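Local coordinates for protein hydrogenase maturation factor (Thermoanaerobacter tengcongensis, PDB 3VTH) that probably uses carbamoyl phosphate and ATP to S-carbamoylate the C-terminal cysteine of HypE during maturation of [NiFe]-hydrogenases, at residues A[278-283]-A[388-393]; A[364-369]-A[423-428]. One frame throughout, in Å; residues are numbered along the deposited sequence.

Contact 1 (A[278-283]-A[388-393]); sequences SQRRPI and APQPIL. With PO4 (phosphate ion), chain L.
Arg280 and Gln390 span a wide gap between two backbones, whose closest CA atoms across the segments, those of Arg280 and Ala388, are still 9.8 Å apart. Segment 278-283 turns out of helix 270-277 here, and 388-393 runs into strand 392-393, so the contact depends on two long side chains meeting at their polar ends. They cross at about a right angle. Gln390 is stretched out, CG anti to the backbone N (chi1 177°), which brings OE1 to the end-on edge of the Arg280 guanidinium. That one oxygen takes two bonds, from Arg280 NH2 to Gln390 OE1 at 3.0 Å and from Arg280 NH1 to Gln390 OE1 at 3.2 Å. It lies close to the guanidinium plane, but both donors come from the same face of the amide, whose plane is turned 35° from that of the guanidinium.

The NE/NH2 edge of the Arg280 guanidinium holds a phosphate ion, probably from the crystallisation liquor. NE of Arg280 reaches phosphate O1 at 2.8 Å and NH2 reaches O3 at 2.9 Å, both nearly straight (165°), while NH1 also bonds to Gly386 O. Bonds at the NH1/NH2 end and along the NE/NH2 edge thus limit the rotation of the group, and Tyr387 adds a cation-pi contact. Gln390 also packs on Val76 of the acylphosphatase-like sheet, and Gln279 NE2 bonds to backbone oxygens of Gly112 and Asn138. Behind Arg280 in the backbone, Ser278 O receives Arg281 NE (3.0 Å) and, from the opposite face of the carbonyl, Arg281 N (2.9 Å). The latter bond closes a type I beta turn, and Arg280 N to Ser278 OG (3.1 Å) sets an ST turn within it, from which Arg280 reaches across the junction between the YrdC-like and Kae1-like parts of HypF.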
ATOM      1  N   SER A 278     -15.044   1.775   2.426  1.00 27.37           N
ATOM      2  CA  SER A 278     -14.436   3.009   1.896  1.00 27.07           C
ATOM      3  C   SER A 278     -14.457   3.015   0.372  1.00 26.75           C
ATOM      4  O   SER A 278     -14.261   1.973  -0.245  1.00 26.27           O
ATOM      5  CB  SER A 278     -12.980   3.112   2.352  1.00 27.18           C
ATOM      6  OG  SER A 278     -12.356   4.283   1.825  1.00 27.91           O
ATOM      7  N   GLN A 279     -14.660   4.182  -0.243  1.00 25.91           N
ATOM      8  CA  GLN A 279     -14.477   4.274  -1.698  1.00 25.97           C
ATOM      9  C   GLN A 279     -13.049   3.927  -2.132  1.00 24.38           C
ATOM     10  O   GLN A 279     -12.806   3.625  -3.296  1.00 24.30           O
ATOM     11  CB  GLN A 279     -14.851   5.658  -2.226  1.00 26.88           C
ATOM     12  CG  GLN A 279     -16.344   5.881  -2.443  1.00 28.04           C
ATOM     13  CD  GLN A 279     -16.591   7.261  -3.010  1.00 28.19           C
ATOM     14  OE1 GLN A 279     -16.586   8.243  -2.275  1.00 29.63           O
ATOM     15  NE2 GLN A 279     -16.761   7.346  -4.326  1.00 23.87           N
ATOM     16  N   ARG A 280     -12.095   3.951  -1.206  1.00 24.47           N
ATOM     17  CA  ARG A 280     -10.743   3.517  -1.583  1.00 23.38           C
ATOM     18  C   ARG A 280     -10.773   2.030  -2.005  1.00 23.73           C
ATOM     19  O   ARG A 280      -9.950   1.590  -2.813  1.00 23.99           O
ATOM     20  CB  ARG A 280      -9.743   3.790  -0.457  1.00 23.09           C
ATOM     21  CG  ARG A 280      -9.644   5.273  -0.025  1.00 24.08           C
ATOM     22  CD  ARG A 280      -8.527   5.455   1.027  1.00 22.13           C
ATOM     23  NE  ARG A 280      -8.454   6.819   1.568  1.00 25.00           N
ATOM     24  CZ  ARG A 280      -7.756   7.816   1.027  1.00 25.87           C
ATOM     25  NH1 ARG A 280      -7.063   7.612  -0.096  1.00 23.64           N
ATOM     26  NH2 ARG A 280      -7.743   9.024   1.612  1.00 26.21           N
ATOM     27  N   ARG A 281     -11.735   1.277  -1.454  1.00 23.79           N
ATOM     28  CA  ARG A 281     -11.940  -0.148  -1.763  1.00 23.29           C
ATOM     29  C   ARG A 281     -10.650  -0.964  -1.820  1.00 22.92           C
ATOM     30  O   ARG A 281     -10.265  -1.420  -2.903  1.00 22.64           O
ATOM     31  CB  ARG A 281     -12.734  -0.305  -3.086  1.00 23.95           C
ATOM     32  CG  ARG A 281     -14.185   0.215  -3.023  1.00 24.72           C
ATOM     33  CD  ARG A 281     -15.052  -0.696  -2.176  1.00 25.90           C
ATOM     34  NE  ARG A 281     -16.152  -0.008  -1.475  1.00 27.92           N
ATOM     35  CZ  ARG A 281     -17.436  -0.361  -1.528  1.00 30.10           C
ATOM     36  NH1 ARG A 281     -17.830  -1.390  -2.275  1.00 28.69           N
ATOM     37  NH2 ARG A 281     -18.337   0.311  -0.816  1.00 30.39           N
ATOM     38  N   PRO A 282      -9.981  -1.165  -0.662  1.00 22.82           N
ATOM     39  CA  PRO A 282      -8.853  -2.080  -0.649  1.00 22.77           C
ATOM     40  C   PRO A 282      -9.286  -3.519  -0.363  1.00 23.05           C
ATOM     41  O   PRO A 282     -10.431  -3.769   0.062  1.00 23.59           O
ATOM     42  CB  PRO A 282      -8.045  -1.596   0.554  1.00 22.77           C
ATOM     43  CG  PRO A 282      -9.098  -1.196   1.527  1.00 22.85           C
ATOM     44  CD  PRO A 282     -10.147  -0.508   0.653  1.00 23.31           C
ATOM     45  N   ILE A 283      -8.352  -4.443  -0.581  1.00 22.81           N
ATOM     46  CA  ILE A 283      -8.387  -5.775   0.042  1.00 22.05           C
ATOM     47  C   ILE A 283      -8.129  -5.549   1.548  1.00 22.98           C
ATOM     48  O   ILE A 283      -7.221  -4.819   1.903  1.00 22.45           O
ATOM     49  CB  ILE A 283      -7.248  -6.646  -0.536  1.00 22.31           C
ATOM     50  CG1 ILE A 283      -7.490  -6.929  -2.036  1.00 20.80           C
ATOM     51  CG2 ILE A 283      -7.066  -7.951   0.287  1.00 20.15           C
ATOM     52  CD1 ILE A 283      -6.220  -7.280  -2.811  1.00 20.54           C
ATOM     53  N   ALA A 388      -2.559   5.501  -3.140  1.00 21.70           N
ATOM     54  CA  ALA A 388      -1.650   6.172  -4.046  1.00 21.92           C
ATOM     55  C   ALA A 388      -2.446   6.742  -5.215  1.00 21.56           C
ATOM     56  O   ALA A 388      -3.402   6.117  -5.686  1.00 21.87           O
ATOM     57  CB  ALA A 388      -0.579   5.205  -4.553  1.00 22.44           C
ATOM     58  N   PRO A 389      -2.023   7.902  -5.735  1.00 24.64           N
ATOM     59  CA  PRO A 389      -0.798   8.614  -5.396  1.00 23.83           C
ATOM     60  C   PRO A 389      -0.988   9.776  -4.392  1.00 24.17           C
ATOM     61  O   PRO A 389      -0.259  10.773  -4.464  1.00 24.03           O
ATOM     62  CB  PRO A 389      -0.388   9.192  -6.742  1.00 24.09           C
ATOM     63  CG  PRO A 389      -1.747   9.591  -7.360  1.00 25.56           C
ATOM     64  CD  PRO A 389      -2.729   8.532  -6.870  1.00 24.55           C
ATOM     65  N   GLN A 390      -1.971   9.681  -3.502  1.00 24.41           N
ATOM     66  CA  GLN A 390      -2.160  10.750  -2.496  1.00 24.38           C
ATOM     67  C   GLN A 390      -0.867  10.885  -1.683  1.00 23.97           C
ATOM     68  O   GLN A 390      -0.341   9.870  -1.165  1.00 22.64           O
ATOM     69  CB  GLN A 390      -3.364  10.476  -1.587  1.00 24.61           C
ATOM     70  CG  GLN A 390      -3.581  11.526  -0.470  1.00 24.08           C
ATOM     71  CD  GLN A 390      -4.860  11.294   0.331  1.00 23.83           C
ATOM     72  OE1 GLN A 390      -5.736  10.533  -0.070  1.00 25.92           O
ATOM     73  NE2 GLN A 390      -4.970  11.966   1.473  1.00 25.84           N
ATOM     74  N   PRO A 391      -0.338  12.122  -1.589  1.00 24.29           N
ATOM     75  CA  PRO A 391       0.935  12.295  -0.899  1.00 25.33           C
ATOM     76  C   PRO A 391       0.807  12.219   0.622  1.00 26.66           C
ATOM     77  O   PRO A 391      -0.288  12.383   1.172  1.00 27.02           O
ATOM     78  CB  PRO A 391       1.374  13.692  -1.324  1.00 25.88           C
ATOM     79  CG  PRO A 391       0.037  14.441  -1.547  1.00 25.56           C
ATOM     80  CD  PRO A 391      -0.834  13.392  -2.172  1.00 24.84           C
ATOM     81  N   ILE A 392       1.933  11.946   1.275  1.00 27.73           N
ATOM     82  CA  ILE A 392       2.076  12.127   2.712  1.00 29.69           C
ATOM     83  C   ILE A 392       2.380  13.608   2.965  1.00 31.28           C
ATOM     84  O   ILE A 392       3.274  14.190   2.344  1.00 31.03           O
ATOM     85  CB  ILE A 392       3.212  11.233   3.285  1.00 29.30           C
ATOM     86  CG1 ILE A 392       2.966   9.743   2.959  1.00 29.63           C
ATOM     87  CG2 ILE A 392       3.396  11.440   4.800  1.00 29.99           C
ATOM     88  CD1 ILE A 392       1.571   9.235   3.280  1.00 30.39           C
ATOM     89  N   LEU A 393       1.624  14.207   3.875  1.00 33.67           N
ATOM     90  CA  LEU A 393       1.799  15.615   4.204  1.00 36.57           C
ATOM     91  C   LEU A 393       2.980  15.806   5.135  1.00 37.70           C
ATOM     92  O   LEU A 393       3.090  15.135   6.178  1.00 38.12           O
ATOM     93  CB  LEU A 393       0.521  16.190   4.819  1.00 38.26           C
ATOM     94  CG  LEU A 393       0.397  17.721   4.899  1.00 40.93           C
ATOM     95  CD1 LEU A 393       0.526  18.355   3.521  1.00 42.08           C
ATOM     96  CD2 LEU A 393      -0.917  18.149   5.584  1.00 41.89           C
TER
HETATM   97  P   PO4 L 810      -9.719   8.295   4.770  1.00 61.33           P
HETATM   98  O1  PO4 L 810     -10.225   7.457   3.607  1.00 58.80           O
HETATM   99  O2  PO4 L 810      -8.915   7.412   5.712  1.00 60.60           O
HETATM  100  O3  PO4 L 810      -8.819   9.416   4.303  1.00 58.94           O
HETATM  101  O4  PO4 L 810     -10.916   8.863   5.505  1.00 60.54           O

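Contact 2 (A[364-369]-A[423-428]); sequences NRIDDS and ISHHIG
Ile366 CD1 rests 3.5 Å from His425 CB, carried there by CG1, which is anti to the backbone N (chi1 -177°), and the isoleucine packs against the root of the imidazole. The far end of that ring passes the preceding peptide: His425 NE2 lies 3.3 Å from Arg365 O, poorly angled for a hydrogen bond. Asp367 OD2 sits at the edge of the His426 ring, 3.7 Å from buried ND1, which has no partner in the model; the planes are 68° apart. A water links these two residues, accepting from Asp367 N (2.9 Å) and donating to Asp367 OD2 (2.6 Å) and His426 O.

Further out, Tyr446 OH and Tyr438 OH of helix 433-449 bond His425 ND1 and NE2 and fix the turn of the ring, while Ile427 CD1 lies above one face, offset toward the rim. With an alanine at His425, both hydroxyls would probably lose their imidazole partner and a gap open beside Arg365 O, though the CB contact with Ile366 could stay. Asp367 and Ser329 belong to a magnesium site, but here the ion stays about 4 Å from the Asp367 side chain, uncoordinated by it. Neither direct polar approach makes a bond, leaving water as the polar bridge.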
ATOM      1  N   ASN A 364      -1.975   4.800 -16.224  1.00 24.91           N
ATOM      2  CA  ASN A 364      -1.104   4.458 -15.119  1.00 25.01           C
ATOM      3  C   ASN A 364      -1.623   3.202 -14.443  1.00 23.60           C
ATOM      4  O   ASN A 364      -2.635   3.242 -13.745  1.00 23.55           O
ATOM      5  CB  ASN A 364      -1.044   5.632 -14.118  1.00 24.36           C
ATOM      6  CG  ASN A 364      -0.635   6.951 -14.788  1.00 27.27           C
ATOM      7  OD1 ASN A 364      -1.408   7.923 -14.811  1.00 30.18           O
ATOM      8  ND2 ASN A 364       0.561   6.976 -15.368  1.00 23.53           N
ATOM      9  N   ARG A 365      -0.946   2.078 -14.644  1.00 24.02           N
ATOM     10  CA  ARG A 365      -1.424   0.835 -14.024  1.00 23.45           C
ATOM     11  C   ARG A 365      -1.186   0.933 -12.519  1.00 23.13           C
ATOM     12  O   ARG A 365      -0.299   1.681 -12.076  1.00 22.05           O
ATOM     13  CB  ARG A 365      -0.703  -0.379 -14.622  1.00 24.41           C
ATOM     14  CG  ARG A 365       0.623  -0.716 -13.933  1.00 25.36           C
ATOM     15  CD  ARG A 365       1.377  -1.693 -14.772  1.00 28.89           C
ATOM     16  NE  ARG A 365       2.001  -1.052 -15.926  1.00 30.74           N
ATOM     17  CZ  ARG A 365       2.385  -1.706 -17.012  1.00 35.70           C
ATOM     18  NH1 ARG A 365       2.185  -3.024 -17.104  1.00 36.96           N
ATOM     19  NH2 ARG A 365       2.939  -1.048 -18.018  1.00 36.48           N
ATOM     20  N   ILE A 366      -1.983   0.201 -11.729  1.00 22.94           N
ATOM     21  CA  ILE A 366      -1.872   0.251 -10.273  1.00 22.44           C
ATOM     22  C   ILE A 366      -2.549  -0.969  -9.648  1.00 22.53           C
ATOM     23  O   ILE A 366      -3.676  -1.296  -9.981  1.00 23.00           O
ATOM     24  CB  ILE A 366      -2.446   1.602  -9.692  1.00 21.54           C
ATOM     25  CG1 ILE A 366      -2.272   1.694  -8.173  1.00 20.34           C
ATOM     26  CG2 ILE A 366      -3.925   1.815 -10.099  1.00 22.40           C
ATOM     27  CD1 ILE A 366      -2.360   3.171  -7.609  1.00 18.67           C
ATOM     28  N   ASP A 367      -1.840  -1.659  -8.761  1.00 22.28           N
ATOM     29  CA  ASP A 367      -2.399  -2.842  -8.105  1.00 23.05           C
ATOM     30  C   ASP A 367      -3.462  -2.510  -7.066  1.00 22.24           C
ATOM     31  O   ASP A 367      -3.549  -1.378  -6.603  1.00 22.57           O
ATOM     32  CB  ASP A 367      -1.265  -3.627  -7.437  1.00 23.21           C
ATOM     33  CG  ASP A 367      -0.483  -4.451  -8.434  1.00 25.41           C
ATOM     34  OD1 ASP A 367      -1.059  -5.402  -9.003  1.00 25.78           O
ATOM     35  OD2 ASP A 367       0.698  -4.128  -8.670  1.00 29.49           O
ATOM     36  N   ASP A 368      -4.240  -3.509  -6.671  1.00 21.66           N
ATOM     37  CA  ASP A 368      -5.123  -3.362  -5.515  1.00 21.82           C
ATOM     38  C   ASP A 368      -4.303  -3.109  -4.253  1.00 20.82           C
ATOM     39  O   ASP A 368      -3.200  -3.648  -4.104  1.00 21.11           O
ATOM     40  CB  ASP A 368      -5.964  -4.632  -5.310  1.00 21.62           C
ATOM     41  CG  ASP A 368      -6.867  -4.937  -6.490  1.00 25.18           C
ATOM     42  OD1 ASP A 368      -7.202  -4.000  -7.267  1.00 27.11           O
ATOM     43  OD2 ASP A 368      -7.223  -6.134  -6.650  1.00 27.45           O
ATOM     44  N   SER A 369      -4.830  -2.268  -3.369  1.00 19.99           N
ATOM     45  CA  SER A 369      -4.226  -2.059  -2.053  1.00 20.78           C
ATOM     46  C   SER A 369      -4.585  -3.229  -1.140  1.00 20.34           C
ATOM     47  O   SER A 369      -5.587  -3.906  -1.365  1.00 20.87           O
ATOM     48  CB  SER A 369      -4.734  -0.759  -1.425  1.00 19.77           C
ATOM     49  OG  SER A 369      -4.213   0.356  -2.118  1.00 20.97           O
ATOM     50  N   ILE A 423       4.895   9.420  -2.315  1.00 21.89           N
ATOM     51  CA  ILE A 423       5.348   8.032  -2.343  1.00 22.23           C
ATOM     52  C   ILE A 423       4.568   7.288  -3.458  1.00 22.75           C
ATOM     53  O   ILE A 423       3.338   7.435  -3.602  1.00 24.08           O
ATOM     54  CB  ILE A 423       5.212   7.345  -0.948  1.00 21.45           C
ATOM     55  CG1 ILE A 423       5.836   5.937  -0.974  1.00 20.51           C
ATOM     56  CG2 ILE A 423       3.742   7.304  -0.498  1.00 23.79           C
ATOM     57  CD1 ILE A 423       5.986   5.257   0.431  1.00 21.36           C
ATOM     58  N   SER A 424       5.286   6.533  -4.277  1.00 22.13           N
ATOM     59  CA  SER A 424       4.660   5.886  -5.421  1.00 22.13           C
ATOM     60  C   SER A 424       3.773   4.760  -4.945  1.00 21.82           C
ATOM     61  O   SER A 424       3.943   4.234  -3.831  1.00 21.40           O
ATOM     62  CB  SER A 424       5.724   5.321  -6.363  1.00 22.58           C
ATOM     63  OG  SER A 424       6.296   4.111  -5.864  1.00 21.34           O
ATOM     64  N   HIS A 425       2.832   4.379  -5.794  1.00 21.74           N
ATOM     65  CA  HIS A 425       2.119   3.139  -5.582  1.00 21.49           C
ATOM     66  C   HIS A 425       3.107   1.971  -5.588  1.00 21.39           C
ATOM     67  O   HIS A 425       4.203   2.076  -6.131  1.00 20.92           O
ATOM     68  CB  HIS A 425       1.044   2.940  -6.651  1.00 21.55           C
ATOM     69  CG  HIS A 425       1.570   2.796  -8.053  1.00 24.02           C
ATOM     70  ND1 HIS A 425       1.931   3.878  -8.833  1.00 26.15           N
ATOM     71  CD2 HIS A 425       1.746   1.697  -8.832  1.00 23.38           C
ATOM     72  CE1 HIS A 425       2.321   3.449 -10.024  1.00 26.30           C
ATOM     73  NE2 HIS A 425       2.218   2.132 -10.049  1.00 26.72           N
ATOM     74  N   HIS A 426       2.695   0.872  -4.963  1.00 20.96           N
ATOM     75  CA  HIS A 426       3.447  -0.388  -4.979  1.00 21.71           C
ATOM     76  C   HIS A 426       3.962  -0.721  -6.379  1.00 22.68           C
ATOM     77  O   HIS A 426       3.183  -0.770  -7.344  1.00 23.46           O
ATOM     78  CB  HIS A 426       2.504  -1.499  -4.513  1.00 21.10           C
ATOM     79  CG  HIS A 426       3.083  -2.875  -4.610  1.00 21.33           C
ATOM     80  ND1 HIS A 426       2.749  -3.754  -5.621  1.00 25.35           N
ATOM     81  CD2 HIS A 426       3.947  -3.534  -3.808  1.00 20.47           C
ATOM     82  CE1 HIS A 426       3.384  -4.899  -5.438  1.00 20.58           C
ATOM     83  NE2 HIS A 426       4.103  -4.797  -4.335  1.00 25.28           N
ATOM     84  N   ILE A 427       5.272  -0.930  -6.492  1.00 22.40           N
ATOM     85  CA  ILE A 427       5.887  -1.274  -7.766  1.00 23.72           C
ATOM     86  C   ILE A 427       6.114  -2.795  -7.828  1.00 25.19           C
ATOM     87  O   ILE A 427       5.771  -3.427  -8.825  1.00 25.60           O
ATOM     88  CB  ILE A 427       7.232  -0.511  -7.983  1.00 24.13           C
ATOM     89  CG1 ILE A 427       7.002   1.023  -7.948  1.00 23.12           C
ATOM     90  CG2 ILE A 427       7.966  -0.985  -9.255  1.00 24.55           C
ATOM     91  CD1 ILE A 427       6.097   1.564  -9.084  1.00 25.28           C
ATOM     92  N   GLY A 428       6.673  -3.361  -6.764  1.00 24.40           N
ATOM     93  CA  GLY A 428       6.875  -4.824  -6.672  1.00 26.60           C
ATOM     94  C   GLY A 428       8.325  -5.143  -6.327  1.00 26.76           C
ATOM     95  O   GLY A 428       9.134  -4.242  -6.155  1.00 25.42           O
TER
HETATM   96  O   HOH W   1       1.015  -1.542  -8.378  1.00 30.95           O

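In the fold
Contact 1 lies at the surface and contact 2 is buried, yet both tie the same two regions together: the YrdC-like sheet with strands 283-287 and 370-374, and the Kae1-like sheet with strands 392-393 and 420-423. Their segments alternate along the chain, and their centres are 11 Å apart. They also touch directly: Ile283 N lies 2.9 Å from Ser369 O, a probable hydrogen bond where strand 283-287 begins beside the lead-in to strand 370-374, and Ala388 CB packs 3.5 Å from His425 CB. The chemistry follows the depth. Contact 1 buries 74 Å² and relies on charged and amide groups with an anion; contact 2 buries 209 Å², combining close packing with a water bridge.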